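Local coordinates for protein 3-oxosteroid 1-dehydrogenase (Sterolibacterium denitrificans, PDB 7P18) that probably catalyses the FAD-dependent 1,2-dehydrogenation of 3-oxosteroids to 3-oxo-Delta(1)-steroids, and is captured here with androsta-1,4-diene-3,17-dione bound, at residues Met105-Asp117 with Pro127-Leu141. Residues are numbered along the deposited sequence; the frame is centred on the assembly and turned at random.
Sequences MTLQYFPCHRYPD and PGGRTMEPMLFDAAL. With ANB (androsta-1,4-diene-3,17-dione), chain D.
Phe110 and Glu133 form an antiparallel hydrogen-bonded pair, Phe110 N to Glu133 O 2.9 Å and Glu133 N to Phe110 O 2.8 Å, and bonds from Met135 N to Gln108 O and from Cys112 N to Thr131 O continue the pairing of strands 109-111 and 131-134. The Tyr109 ring lays one face over Pro134, its CE2 3.7 Å from Pro134 CD, and its hydroxyl is hydrogen-bonded to Gly51 O. Shortening this tyrosine to an alanine is likely to uncover Pro134 and leave Gly51 O without this donor. Phe110 CG sits between the backbone N and the carbonyl carbon (chi1 64°), which lays the ring alongside Glu133 and brings Phe110 CZ to 3.6 Å from Glu133 CG, while CD1 meets Met135 CG. Cys112 SG packs against Glu133 CG as well; Glu133 OE2 is hydrogen-bonded to Thr167 OG1 and OE1 to Ala166 N. Beyond the Cys112-Tyr115 type I turn, Arg130 NH1 makes a salt bridge of 2.7 Å, weak as a hydrogen bond, to Asp117 OD2; Asp65 is a second carboxylate partner. Tyr115 OH, hydrogen-bonded to the Tyr467 hydroxyl, lies 3.4 Å from steroid C19. This pairing belongs to a small antiparallel sheet, with strand 53-54 also paired to 131-138, that borders the flavoenzyme's steroid pocket.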
loop_
_atom_site.group_PDB
_atom_site.type_symbol
_atom_site.label_atom_id
_atom_site.label_comp_id
_atom_site.label_asym_id
_atom_site.label_seq_id
_atom_site.Cartn_x
_atom_site.Cartn_y
_atom_site.Cartn_z
ATOM N N MET A 105 -3.358 -19.382 -12.619
ATOM C CA MET A 105 -2.378 -19.363 -11.499
ATOM C C MET A 105 -2.950 -20.096 -10.302
ATOM O O MET A 105 -4.197 -20.169 -10.169
ATOM C CB MET A 105 -2.023 -17.922 -11.113
ATOM C CG MET A 105 -1.435 -17.110 -12.281
ATOM S SD MET A 105 -0.823 -15.476 -11.705
ATOM C CE MET A 105 -0.339 -14.727 -13.244
ATOM N N THR A 106 -2.069 -20.596 -9.422
ATOM C CA THR A 106 -2.458 -21.176 -8.121
ATOM C C THR A 106 -2.981 -20.051 -7.231
ATOM O O THR A 106 -3.952 -20.262 -6.468
ATOM C CB THR A 106 -1.314 -22.003 -7.502
ATOM O OG1 THR A 106 -1.037 -23.037 -8.437
ATOM C CG2 THR A 106 -1.684 -22.660 -6.198
ATOM N N LEU A 107 -2.371 -18.878 -7.332
ATOM C CA LEU A 107 -2.858 -17.634 -6.664
ATOM C C LEU A 107 -4.344 -17.422 -7.022
ATOM O O LEU A 107 -4.660 -17.558 -8.205
ATOM C CB LEU A 107 -1.991 -16.484 -7.162
ATOM C CG LEU A 107 -2.355 -15.092 -6.679
ATOM C CD1 LEU A 107 -2.230 -15.006 -5.164
ATOM C CD2 LEU A 107 -1.446 -14.083 -7.378
ATOM N N GLN A 108 -5.178 -17.124 -6.037
ATOM C CA GLN A 108 -6.638 -16.896 -6.176
ATOM C C GLN A 108 -7.007 -15.598 -5.427
ATOM O O GLN A 108 -6.604 -15.438 -4.259
ATOM C CB GLN A 108 -7.432 -18.115 -5.679
ATOM C CG GLN A 108 -7.126 -19.424 -6.428
ATOM C CD GLN A 108 -7.638 -19.411 -7.848
ATOM O OE1 GLN A 108 -8.829 -19.146 -8.069
ATOM N NE2 GLN A 108 -6.742 -19.590 -8.810
ATOM N N TYR A 109 -7.774 -14.711 -6.084
ATOM C CA TYR A 109 -8.366 -13.473 -5.526
ATOM C C TYR A 109 -9.856 -13.689 -5.301
ATOM O O TYR A 109 -10.500 -14.296 -6.178
ATOM C CB TYR A 109 -8.124 -12.256 -6.426
ATOM C CG TYR A 109 -6.830 -11.553 -6.079
ATOM C CD1 TYR A 109 -5.615 -11.976 -6.593
ATOM C CD2 TYR A 109 -6.821 -10.522 -5.150
ATOM C CE1 TYR A 109 -4.415 -11.403 -6.210
ATOM C CE2 TYR A 109 -5.627 -9.898 -4.781
ATOM C CZ TYR A 109 -4.428 -10.354 -5.287
ATOM O OH TYR A 109 -3.244 -9.767 -4.915
ATOM N N PHE A 110 -10.374 -13.141 -4.214
ATOM C CA PHE A 110 -11.820 -13.142 -3.894
ATOM C C PHE A 110 -12.172 -11.795 -3.274
ATOM O O PHE A 110 -11.289 -11.087 -2.764
ATOM C CB PHE A 110 -12.166 -14.315 -2.963
ATOM C CG PHE A 110 -11.519 -14.240 -1.603
ATOM C CD1 PHE A 110 -10.198 -14.628 -1.417
ATOM C CD2 PHE A 110 -12.210 -13.763 -0.519
ATOM C CE1 PHE A 110 -9.600 -14.547 -0.167
ATOM C CE2 PHE A 110 -11.609 -13.649 0.723
ATOM C CZ PHE A 110 -10.316 -14.067 0.908
ATOM N N PRO A 111 -13.455 -11.388 -3.268
ATOM C CA PRO A 111 -13.825 -10.064 -2.772
ATOM C C PRO A 111 -13.790 -9.963 -1.243
ATOM O O PRO A 111 -14.107 -10.944 -0.566
ATOM C CB PRO A 111 -15.282 -9.841 -3.242
ATOM C CG PRO A 111 -15.464 -10.899 -4.332
ATOM C CD PRO A 111 -14.617 -12.084 -3.858
ATOM N N CYS A 112 -13.405 -8.789 -0.742
ATOM C CA CYS A 112 -13.678 -8.347 0.643
ATOM C C CYS A 112 -15.091 -7.749 0.690
ATOM O O CYS A 112 -15.273 -6.530 0.457
ATOM C CB CYS A 112 -12.610 -7.377 1.114
ATOM S SG CYS A 112 -10.944 -8.080 1.025
ATOM N N HIS A 113 -16.087 -8.601 0.950
ATOM C CA HIS A 113 -17.523 -8.310 0.720
ATOM C C HIS A 113 -17.991 -7.117 1.551
ATOM O O HIS A 113 -18.935 -6.396 1.110
ATOM C CB HIS A 113 -18.388 -9.563 0.999
ATOM C CG HIS A 113 -18.027 -10.710 0.120
ATOM N ND1 HIS A 113 -18.314 -10.710 -1.235
ATOM C CD2 HIS A 113 -17.437 -11.896 0.385
ATOM C CE1 HIS A 113 -17.886 -11.815 -1.781
ATOM N NE2 HIS A 113 -17.327 -12.567 -0.805
ATOM N N ARG A 114 -17.387 -6.907 2.715
ATOM C CA ARG A 114 -17.862 -5.853 3.661
ATOM C C ARG A 114 -16.957 -4.616 3.648
ATOM O O ARG A 114 -17.205 -3.688 4.460
ATOM C CB ARG A 114 -17.936 -6.441 5.075
ATOM C CG ARG A 114 -18.889 -7.618 5.213
ATOM C CD ARG A 114 -18.653 -8.339 6.538
ATOM N NE ARG A 114 -18.872 -7.426 7.647
ATOM C CZ ARG A 114 -18.374 -7.567 8.866
ATOM N NH1 ARG A 114 -17.651 -8.632 9.188
ATOM N NH2 ARG A 114 -18.636 -6.638 9.769
ATOM N N TYR A 115 -15.927 -4.591 2.812
ATOM C CA TYR A 115 -14.888 -3.526 2.854
ATOM C C TYR A 115 -15.392 -2.375 1.994
ATOM O O TYR A 115 -15.344 -2.470 0.785
ATOM C CB TYR A 115 -13.565 -4.054 2.330
ATOM C CG TYR A 115 -12.344 -3.359 2.872
ATOM C CD1 TYR A 115 -12.324 -1.997 3.177
ATOM C CD2 TYR A 115 -11.196 -4.092 3.060
ATOM C CE1 TYR A 115 -11.178 -1.399 3.701
ATOM C CE2 TYR A 115 -10.055 -3.516 3.602
ATOM C CZ TYR A 115 -10.041 -2.171 3.898
ATOM O OH TYR A 115 -8.871 -1.693 4.429
ATOM N N PRO A 116 -15.896 -1.268 2.571
ATOM C CA PRO A 116 -16.476 -0.196 1.776
ATOM C C PRO A 116 -15.444 0.597 0.982
ATOM O O PRO A 116 -14.297 0.705 1.417
ATOM C CB PRO A 116 -17.124 0.743 2.806
ATOM C CG PRO A 116 -17.132 -0.078 4.069
ATOM C CD PRO A 116 -15.915 -0.945 3.990
ATOM N N ASP A 117 -15.876 1.112 -0.178
ATOM C CA ASP A 117 -15.094 2.138 -0.915
ATOM C C ASP A 117 -14.774 3.309 0.037
ATOM O O ASP A 117 -15.549 3.598 0.965
ATOM C CB ASP A 117 -15.850 2.612 -2.142
ATOM C CG ASP A 117 -15.931 1.572 -3.245
ATOM O OD1 ASP A 117 -15.171 0.568 -3.189
ATOM O OD2 ASP A 117 -16.745 1.788 -4.144
ATOM N N PRO A 127 -20.705 -0.098 -1.024
ATOM C CA PRO A 127 -20.493 -0.395 0.393
ATOM C C PRO A 127 -19.625 -1.628 0.692
ATOM O O PRO A 127 -19.368 -1.912 1.852
ATOM C CB PRO A 127 -21.940 -0.580 0.872
ATOM C CG PRO A 127 -22.634 -1.181 -0.304
ATOM C CD PRO A 127 -22.052 -0.472 -1.508
ATOM N N GLY A 128 -19.183 -2.340 -0.348
ATOM C CA GLY A 128 -18.296 -3.502 -0.210
ATOM C C GLY A 128 -18.070 -4.162 -1.538
ATOM O O GLY A 128 -18.739 -3.789 -2.506
ATOM N N GLY A 129 -17.111 -5.061 -1.610
ATOM C CA GLY A 129 -17.057 -6.049 -2.692
ATOM C C GLY A 129 -16.166 -5.636 -3.852
ATOM O O GLY A 129 -15.805 -6.534 -4.604
ATOM N N ARG A 130 -15.824 -4.344 -4.037
ATOM C CA ARG A 130 -14.882 -3.977 -5.135
ATOM C C ARG A 130 -13.447 -4.358 -4.754
ATOM O O ARG A 130 -12.699 -4.850 -5.606
ATOM C CB ARG A 130 -14.979 -2.483 -5.470
ATOM C CG ARG A 130 -16.325 -2.025 -6.003
ATOM C CD ARG A 130 -16.238 -0.581 -6.468
ATOM N NE ARG A 130 -17.334 -0.201 -7.342
ATOM C CZ ARG A 130 -17.810 1.039 -7.495
ATOM N NH1 ARG A 130 -17.336 2.069 -6.798
ATOM N NH2 ARG A 130 -18.756 1.250 -8.396
ATOM N N THR A 131 -13.065 -4.134 -3.504
ATOM C CA THR A 131 -11.784 -4.606 -2.931
ATOM C C THR A 131 -11.760 -6.143 -2.968
ATOM O O THR A 131 -12.746 -6.741 -2.545
ATOM C CB THR A 131 -11.580 -4.075 -1.514
ATOM O OG1 THR A 131 -11.480 -2.649 -1.525
ATOM C CG2 THR A 131 -10.348 -4.689 -0.891
ATOM N N MET A 132 -10.659 -6.705 -3.449
ATOM C CA MET A 132 -10.384 -8.155 -3.512
ATOM C C MET A 132 -9.022 -8.439 -2.875
ATOM O O MET A 132 -8.108 -7.551 -2.925
ATOM C CB MET A 132 -10.402 -8.676 -4.947
ATOM C CG MET A 132 -11.646 -8.283 -5.772
ATOM S SD MET A 132 -11.617 -9.036 -7.426
ATOM C CE MET A 132 -12.238 -10.671 -7.049
ATOM N N GLU A 133 -8.887 -9.643 -2.313
ATOM C CA GLU A 133 -7.617 -10.064 -1.674
ATOM C C GLU A 133 -7.299 -11.517 -2.019
ATOM O O GLU A 133 -8.158 -12.271 -2.523
ATOM C CB GLU A 133 -7.724 -9.834 -0.179
ATOM C CG GLU A 133 -8.561 -10.891 0.559
ATOM C CD GLU A 133 -8.299 -10.875 2.052
ATOM O OE1 GLU A 133 -7.090 -10.667 2.456
ATOM O OE2 GLU A 133 -9.303 -10.985 2.802
ATOM N N PRO A 134 -6.035 -11.926 -1.790
ATOM C CA PRO A 134 -5.595 -13.288 -2.069
ATOM C C PRO A 134 -6.014 -14.317 -1.014
ATOM O O PRO A 134 -6.088 -13.987 0.184
ATOM C CB PRO A 134 -4.068 -13.230 -2.027
ATOM C CG PRO A 134 -3.713 -11.760 -1.868
ATOM C CD PRO A 134 -4.934 -11.055 -1.351
ATOM N N MET A 135 -6.335 -15.526 -1.463
ATOM C CA MET A 135 -6.376 -16.712 -0.571
ATOM C C MET A 135 -4.946 -16.975 -0.059
ATOM O O MET A 135 -3.953 -16.628 -0.765
ATOM C CB MET A 135 -6.873 -17.931 -1.350
ATOM C CG MET A 135 -8.306 -17.777 -1.828
ATOM S SD MET A 135 -8.918 -19.356 -2.520
ATOM C CE MET A 135 -9.178 -20.254 -0.984
ATOM N N LEU A 136 -4.823 -17.542 1.136
ATOM C CA LEU A 136 -3.497 -18.011 1.646
ATOM C C LEU A 136 -2.826 -18.861 0.565
ATOM O O LEU A 136 -3.499 -19.672 -0.112
ATOM C CB LEU A 136 -3.683 -18.791 2.950
ATOM C CG LEU A 136 -4.249 -18.039 4.149
ATOM C CD1 LEU A 136 -4.297 -18.963 5.366
ATOM C CD2 LEU A 136 -3.437 -16.803 4.495
ATOM N N PHE A 137 -1.541 -18.628 0.347
ATOM C CA PHE A 137 -0.727 -19.300 -0.676
ATOM C C PHE A 137 0.317 -20.187 0.031
ATOM O O PHE A 137 0.922 -19.766 1.063
ATOM C CB PHE A 137 -0.068 -18.265 -1.591
ATOM C CG PHE A 137 0.652 -18.896 -2.741
ATOM C CD1 PHE A 137 -0.020 -19.214 -3.894
ATOM C CD2 PHE A 137 1.992 -19.224 -2.647
ATOM C CE1 PHE A 137 0.631 -19.838 -4.941
ATOM C CE2 PHE A 137 2.640 -19.865 -3.680
ATOM C CZ PHE A 137 1.956 -20.155 -4.837
ATOM N N ASP A 138 0.551 -21.356 -0.561
ATOM C CA ASP A 138 1.484 -22.410 -0.079
ATOM C C ASP A 138 2.893 -22.135 -0.596
ATOM O O ASP A 138 3.166 -22.490 -1.745
ATOM C CB ASP A 138 1.003 -23.775 -0.574
ATOM C CG ASP A 138 1.794 -24.949 -0.021
ATOM O OD1 ASP A 138 2.639 -24.731 0.889
ATOM O OD2 ASP A 138 1.511 -26.053 -0.487
ATOM N N ALA A 139 3.741 -21.496 0.221
ATOM C CA ALA A 139 5.155 -21.182 -0.106
ATOM C C ALA A 139 5.970 -22.444 -0.429
ATOM O O ALA A 139 7.006 -22.320 -1.153
ATOM C CB ALA A 139 5.770 -20.428 1.044
ATOM N N ALA A 140 5.561 -23.629 0.042
ATOM C CA ALA A 140 6.272 -24.888 -0.309
ATOM C C ALA A 140 6.306 -25.034 -1.826
ATOM O O ALA A 140 7.309 -25.552 -2.345
ATOM C CB ALA A 140 5.634 -26.094 0.352
ATOM N N LEU A 141 5.298 -24.515 -2.551
ATOM C CA LEU A 141 5.266 -24.620 -4.043
ATOM C C LEU A 141 6.423 -23.839 -4.666
ATOM O O LEU A 141 6.751 -24.086 -5.845
ATOM C CB LEU A 141 3.922 -24.122 -4.584
ATOM C CG LEU A 141 2.673 -24.849 -4.088
ATOM C CD1 LEU A 141 1.415 -24.104 -4.529
ATOM C CD2 LEU A 141 2.620 -26.278 -4.597
HETATM C C1 ANB D . -3.553 -0.980 3.097
HETATM C C10 ANB D . -4.569 -1.931 3.654
HETATM C C11 ANB D . -2.927 -2.642 5.561
HETATM C C12 ANB D . -2.448 -3.744 6.517
HETATM C C13 ANB D . -3.627 -4.506 7.095
HETATM C C14 ANB D . -4.398 -5.125 5.921
HETATM C C15 ANB D . -5.335 -6.140 6.591
HETATM C C16 ANB D . -4.498 -6.700 7.755
HETATM C C17 ANB D . -3.332 -5.749 7.921
HETATM C C18 ANB D . -4.502 -3.627 8.021
HETATM C C19 ANB D . -5.513 -1.097 4.565
HETATM C C2 ANB D . -3.684 -0.343 1.932
HETATM C C3 ANB D . -4.697 -0.759 0.963
HETATM C C4 ANB D . -5.363 -2.012 1.291
HETATM C C5 ANB D . -5.383 -2.531 2.527
HETATM C C6 ANB D . -6.289 -3.681 2.866
HETATM C C7 ANB D . -5.635 -4.736 3.747
HETATM C C8 ANB D . -4.975 -4.092 4.959
HETATM C C9 ANB D . -3.892 -3.108 4.457
HETATM O O1 ANB D . -4.939 -0.115 -0.067
HETATM O O2 ANB D . -2.359 -5.950 8.612
HETATM O O HOH W 1 -3.821 -17.632 -3.385
HETATM O O HOH W 2 -21.058 -4.615 3.079
HETATM O O HOH W 3 -15.241 -2.061 -2.081
HETATM O O HOH W 4 -12.281 -0.232 -0.294
#